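Local structure of D-aminoacyl-tRNA deacylase 1 (Homo sapiens, 2OKV) at residues B[5-10]-B[136-141]. The protein removes D-amino acids from mischarged tRNAs, and glycine from tRNA(Ala), as a homodimeric editing enzyme, and may also act in DNA replication. Numbering follows the deposited sequence.
Sequences VQRVTR and QNDGPV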
loop_
_atom_site.group_PDB
_atom_site.type_symbol
_atom_site.label_atom_id
_atom_site.label_comp_id
_atom_site.label_asym_id
_atom_site.label_seq_id
_atom_site.Cartn_x
_atom_site.Cartn_y
_atom_site.Cartn_z
ATOM N N VAL B 5 -3.861 0.198 4.162
ATOM C CA VAL B 5 -5.134 0.847 3.922
ATOM C C VAL B 5 -4.886 2.075 3.056
ATOM O O VAL B 5 -4.055 2.943 3.387
ATOM C CB VAL B 5 -5.796 1.259 5.261
ATOM C CG1 VAL B 5 -7.066 2.026 5.008
ATOM C CG2 VAL B 5 -6.091 0.024 6.132
ATOM N N GLN B 6 -5.571 2.139 1.923
ATOM C CA GLN B 6 -5.425 3.294 1.035
ATOM C C GLN B 6 -6.769 3.986 0.879
ATOM O O GLN B 6 -7.767 3.334 0.589
ATOM C CB GLN B 6 -4.889 2.861 -0.337
ATOM C CG GLN B 6 -3.445 2.340 -0.284
ATOM C CD GLN B 6 -2.936 1.842 -1.628
ATOM O OE1 GLN B 6 -2.536 2.634 -2.492
ATOM N NE2 GLN B 6 -2.890 0.504 -1.791
ATOM N N ARG B 7 -6.793 5.301 1.063
ATOM C CA ARG B 7 -8.023 6.063 0.878
ATOM C C ARG B 7 -8.239 6.207 -0.616
ATOM O O ARG B 7 -7.331 6.609 -1.331
ATOM C CB ARG B 7 -7.922 7.447 1.527
ATOM C CG ARG B 7 -9.173 8.311 1.337
ATOM C CD ARG B 7 -9.084 9.647 2.054
ATOM N NE ARG B 7 -8.195 10.579 1.359
ATOM C CZ ARG B 7 -7.942 11.819 1.756
ATOM N NH1 ARG B 7 -8.485 12.290 2.877
ATOM N NH2 ARG B 7 -7.122 12.587 1.038
ATOM N N VAL B 8 -9.443 5.903 -1.089
ATOM C CA VAL B 8 -9.692 5.917 -2.539
ATOM C C VAL B 8 -10.844 6.838 -2.965
ATOM O O VAL B 8 -11.820 7.026 -2.198
ATOM C CB VAL B 8 -9.917 4.482 -3.095
ATOM C CG1 VAL B 8 -8.677 3.612 -2.867
ATOM C CG2 VAL B 8 -11.166 3.829 -2.495
ATOM N N THR B 9 -10.749 7.414 -4.172
ATOM C CA THR B 9 -11.960 8.013 -4.734
ATOM C C THR B 9 -12.781 6.934 -5.447
ATOM O O THR B 9 -13.994 7.045 -5.540
ATOM C CB THR B 9 -11.747 9.295 -5.611
ATOM O OG1 THR B 9 -11.696 8.944 -6.982
ATOM C CG2 THR B 9 -10.533 10.036 -5.226
ATOM N N ARG B 10 -12.106 5.871 -5.893
ATOM C CA ARG B 10 -12.754 4.668 -6.389
ATOM C C ARG B 10 -11.749 3.509 -6.416
ATOM O O ARG B 10 -10.554 3.722 -6.333
ATOM C CB ARG B 10 -13.367 4.898 -7.786
ATOM C CG ARG B 10 -12.363 5.339 -8.850
ATOM C CD ARG B 10 -13.010 5.567 -10.225
ATOM N NE ARG B 10 -14.053 6.599 -10.209
ATOM C CZ ARG B 10 -13.848 7.917 -10.263
ATOM N NH1 ARG B 10 -12.618 8.417 -10.345
ATOM N NH2 ARG B 10 -14.886 8.740 -10.254
ATOM N N GLN B 136 -7.538 3.980 -7.043
ATOM C CA GLN B 136 -7.346 5.418 -7.236
ATOM C C GLN B 136 -7.129 6.061 -5.869
ATOM O O GLN B 136 -8.086 6.485 -5.201
ATOM C CB GLN B 136 -8.495 6.077 -8.021
ATOM C CG GLN B 136 -8.160 7.546 -8.398
ATOM C CD GLN B 136 -9.236 8.280 -9.176
ATOM O OE1 GLN B 136 -9.477 9.489 -8.946
ATOM N NE2 GLN B 136 -9.877 7.586 -10.106
ATOM N N ASN B 137 -5.861 6.088 -5.451
ATOM C CA ASN B 137 -5.484 6.539 -4.123
ATOM C C ASN B 137 -5.655 8.062 -4.035
ATOM O O ASN B 137 -4.992 8.804 -4.753
ATOM C CB ASN B 137 -4.047 6.104 -3.811
ATOM C CG ASN B 137 -3.668 6.301 -2.334
ATOM O OD1 ASN B 137 -4.087 7.253 -1.697
ATOM N ND2 ASN B 137 -2.880 5.380 -1.795
ATOM N N ASP B 138 -6.557 8.491 -3.156
ATOM C CA ASP B 138 -7.001 9.893 -3.034
ATOM C C ASP B 138 -6.141 10.658 -2.040
ATOM O O ASP B 138 -6.370 10.575 -0.826
ATOM C CB ASP B 138 -8.458 9.882 -2.590
ATOM C CG ASP B 138 -9.042 11.248 -2.421
ATOM O OD1 ASP B 138 -8.598 12.201 -3.091
ATOM O OD2 ASP B 138 -9.990 11.348 -1.617
ATOM N N GLY B 139 -5.135 11.376 -2.559
ATOM C CA GLY B 139 -4.262 12.206 -1.726
ATOM C C GLY B 139 -2.811 12.298 -2.180
ATOM O O GLY B 139 -2.338 13.379 -2.550
ATOM N N PRO B 140 -2.072 11.174 -2.137
ATOM C CA PRO B 140 -2.484 9.860 -1.677
ATOM C C PRO B 140 -2.547 9.843 -0.140
ATOM O O PRO B 140 -1.919 10.681 0.505
ATOM C CB PRO B 140 -1.365 8.942 -2.192
ATOM C CG PRO B 140 -0.140 9.812 -2.207
ATOM C CD PRO B 140 -0.650 11.211 -2.548
ATOM N N VAL B 141 -3.319 8.912 0.418
ATOM C CA VAL B 141 -3.333 8.658 1.873
ATOM C C VAL B 141 -3.185 7.150 2.052
ATOM O O VAL B 141 -3.986 6.362 1.510
ATOM C CB VAL B 141 -4.627 9.159 2.563
ATOM C CG1 VAL B 141 -4.697 8.656 4.005
ATOM C CG2 VAL B 141 -4.670 10.667 2.568
HETATM O O HOH W 1 -11.965 9.440 -0.781
#
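The R7 guanidinium has CG2 of V141 over one face, nearer its border than its middle. At its edge, in plane, sits the carbonyl of D138. NE and NH2 both donate to this single oxygen: NE lies 2.8 Å from D138 O, and NH2 also reaches it. The NE bond lies in the carbonyl plane; NH2 stands above it. The R7 chain runs out with CG anti to the backbone N and bends only at chi3 (75°), which turns the guanidinium onto the loop. Toward R7 the D138 carboxylate offers a salt bridge of charge only: OD2 is 3.6 Å from R7 NE, off the guanidinium plane and facing no N-H. R7 NH1 hydrogen-bonds to V54 O, in strand 53-55.

The backbones join on both sides of the turn. R7 N donates to V141 O at 3.0 Å, and D138 N to R7 O at 2.7 Å. Further on, T9 N donates to Q136 O nearly along the C=O axis. V8 and N137 form an antiparallel non-hydrogen-bonded pair. Inside the loop, N137 OD1 accepts from V141 N at 2.8 Å, on a lone pair, and so ties the two ends of the cis-proline turn together. The methyl CG2 of T9 packs on D138 CB at 3.4 Å. A water bridges V8 O and D138 OD2.

D138 OD1 is held by Y130 and Q132 of the second subunit, whose strand also pairs with 136-139.

The peptide between G139 and P140 is cis; as in related deacylases, this Gly-cisPro motif probably reaches into the other monomer's active site and helps reject L-amino acids. R7 probably fixes the loop's shape by holding D138 O just before G139. Its positive charge is likely balanced in part by the D138 carboxylate, which also links the loop to the dimer interface.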